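Local coordinates for protein VP1 (PDB 4FMH) that forms the pentameric building blocks of the Merkel cell polyomavirus capsid and binds sialylated oligosaccharides at a site required for infection, at residues L251-A256 with F278-R283. Sequence-based numbering, arbitrary orientation.
Sequences LFISCA and FNVTLR
Ile253 sets its CG2 methyl squarely over one face of the Phe278 ring, 3.3 Å from the ring centroid and 6° off the normal, a CH-pi contact. The methyl stands almost equally far from all six ring carbons, the shortest separation being 3.4 Å between Ile253 CG2 and Phe278 CZ. Ile253 CG2 lies anti to its backbone N (chi1 -50°), which puts it over the ring and points CG1 another way; CD1, ending the CG1 branch, reaches Val280 CG2 at 3.7 Å. Cys255 meets the same ring at its edge, its CB 3.9 Å from Phe278 CZ and its SG 5.2 Å from the centroid, a sulfur-aromatic contact.

The axes of 251-256 and 278-283 approach no closer than 10.2 Å, their N-to-C directions 146° apart, roughly antiparallel; the segments meet almost wholly through side chains, without mutual hydrogen bonds, across the interior of the VP1 jelly roll. Strand 250-263 is hydrogen-bonded to 71-76 (Ile253 with Ala73), whereas 269-287 pairs antiparallel with 89-101 and 11-28.

Packing is looser around Leu251, which meets its partners tip to tip: CD2 lies 4.1 Å from Val280 CG1, and CD1 is equally far from Leu282 CD2. Beyond this buried layer, Thr281 OG1 hydrogen-bonds Gln23 OE1 and Arg283 NE forms a salt bridge with Glu93 OE1, Thr281 and Arg283 being partly exposed.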
loop_
_atom_site.group_PDB
_atom_site.type_symbol
_atom_site.label_atom_id
_atom_site.label_comp_id
_atom_site.label_asym_id
_atom_site.label_seq_id
_atom_site.Cartn_x
_atom_site.Cartn_y
_atom_site.Cartn_z
ATOM N N LEU B 251 5.676 26.713 23.143
ATOM C CA LEU B 251 5.668 25.587 22.226
ATOM C C LEU B 251 4.353 25.590 21.456
ATOM O O LEU B 251 3.274 25.608 22.053
ATOM C CB LEU B 251 5.831 24.272 22.998
ATOM C CG LEU B 251 5.774 22.951 22.218
ATOM C CD1 LEU B 251 7.009 22.758 21.369
ATOM C CD2 LEU B 251 5.625 21.794 23.190
ATOM N N PHE B 252 4.453 25.583 20.133
ATOM C CA PHE B 252 3.274 25.621 19.282
ATOM C C PHE B 252 2.957 24.245 18.725
ATOM O O PHE B 252 3.813 23.593 18.133
ATOM C CB PHE B 252 3.454 26.633 18.154
ATOM C CG PHE B 252 3.218 28.058 18.584
ATOM C CD1 PHE B 252 4.213 28.772 19.244
ATOM C CD2 PHE B 252 1.991 28.678 18.345
ATOM C CE1 PHE B 252 4.000 30.101 19.654
ATOM C CE2 PHE B 252 1.768 30.007 18.748
ATOM C CZ PHE B 252 2.777 30.714 19.403
ATOM N N ILE B 253 1.717 23.816 18.945
ATOM C CA ILE B 253 1.238 22.508 18.509
ATOM C C ILE B 253 0.021 22.712 17.617
ATOM O O ILE B 253 -0.956 23.344 18.032
ATOM C CB ILE B 253 0.880 21.624 19.725
ATOM C CG1 ILE B 253 2.055 21.625 20.724
ATOM C CG2 ILE B 253 0.410 20.234 19.269
ATOM C CD1 ILE B 253 2.499 20.281 21.226
ATOM N N SER B 254 0.093 22.179 16.395
ATOM C CA SER B 254 -0.946 22.377 15.390
ATOM C C SER B 254 -1.339 21.047 14.788
ATOM O O SER B 254 -0.501 20.148 14.682
ATOM C CB SER B 254 -0.433 23.278 14.264
ATOM O OG SER B 254 0.187 24.442 14.779
ATOM N N CYS B 255 -2.592 20.919 14.363
ATOM C CA CYS B 255 -3.016 19.682 13.695
ATOM C C CYS B 255 -4.359 19.788 12.975
ATOM O O CYS B 255 -5.086 20.779 13.105
ATOM C CB CYS B 255 -3.040 18.512 14.694
ATOM S SG CYS B 255 -4.325 18.629 15.945
ATOM N N ALA B 256 -4.665 18.753 12.202
ATOM C CA ALA B 256 -5.973 18.602 11.566
ATOM C C ALA B 256 -6.150 17.125 11.302
ATOM O O ALA B 256 -5.210 16.470 10.840
ATOM C CB ALA B 256 -6.038 19.379 10.264
ATOM N N PHE B 278 -0.831 14.637 22.110
ATOM C CA PHE B 278 0.601 14.884 21.961
ATOM C C PHE B 278 1.322 14.737 23.295
ATOM O O PHE B 278 0.857 15.249 24.326
ATOM C CB PHE B 278 0.882 16.311 21.489
ATOM C CG PHE B 278 0.194 16.692 20.220
ATOM C CD1 PHE B 278 -1.113 17.166 20.240
ATOM C CD2 PHE B 278 0.876 16.637 19.008
ATOM C CE1 PHE B 278 -1.748 17.541 19.066
ATOM C CE2 PHE B 278 0.249 17.015 17.821
ATOM C CZ PHE B 278 -1.060 17.476 17.854
ATOM N N ASN B 279 2.462 14.053 23.258
ATOM C CA ASN B 279 3.439 14.069 24.351
ATOM C C ASN B 279 4.805 14.473 23.775
ATOM O O ASN B 279 5.459 13.677 23.103
ATOM C CB ASN B 279 3.515 12.701 25.047
ATOM C CG ASN B 279 4.319 12.735 26.348
ATOM O OD1 ASN B 279 5.371 13.361 26.433
ATOM N ND2 ASN B 279 3.822 12.047 27.364
ATOM N N VAL B 280 5.221 15.712 24.042
ATOM C CA VAL B 280 6.447 16.271 23.477
ATOM C C VAL B 280 7.564 16.278 24.511
ATOM O O VAL B 280 7.375 16.755 25.621
ATOM C CB VAL B 280 6.222 17.718 22.964
ATOM C CG1 VAL B 280 7.504 18.294 22.381
ATOM C CG2 VAL B 280 5.102 17.752 21.931
ATOM N N THR B 281 8.723 15.739 24.141
ATOM C CA THR B 281 9.904 15.761 24.999
ATOM C C THR B 281 10.775 16.938 24.605
ATOM O O THR B 281 11.093 17.116 23.426
ATOM C CB THR B 281 10.721 14.448 24.885
ATOM O OG1 THR B 281 9.903 13.346 25.284
ATOM C CG2 THR B 281 11.967 14.482 25.769
ATOM N N LEU B 282 11.158 17.743 25.594
ATOM C CA LEU B 282 12.014 18.895 25.348
ATOM C C LEU B 282 13.247 18.878 26.246
ATOM O O LEU B 282 13.214 18.353 27.359
ATOM C CB LEU B 282 11.243 20.210 25.518
ATOM C CG LEU B 282 9.916 20.366 24.762
ATOM C CD1 LEU B 282 8.758 19.994 25.669
ATOM C CD2 LEU B 282 9.746 21.794 24.260
ATOM N N ARG B 283 14.338 19.444 25.743
ATOM C CA ARG B 283 15.558 19.584 26.532
ATOM C C ARG B 283 16.027 21.035 26.503
ATOM O O ARG B 283 15.662 21.794 25.604
ATOM C CB ARG B 283 16.659 18.657 26.006
ATOM C CG ARG B 283 17.165 19.026 24.619
ATOM C CD ARG B 283 18.275 18.119 24.153
ATOM N NE ARG B 283 18.586 18.384 22.752
ATOM C CZ ARG B 283 19.203 17.532 21.943
ATOM N NH1 ARG B 283 19.592 16.348 22.389
ATOM N NH2 ARG B 283 19.430 17.869 20.683
#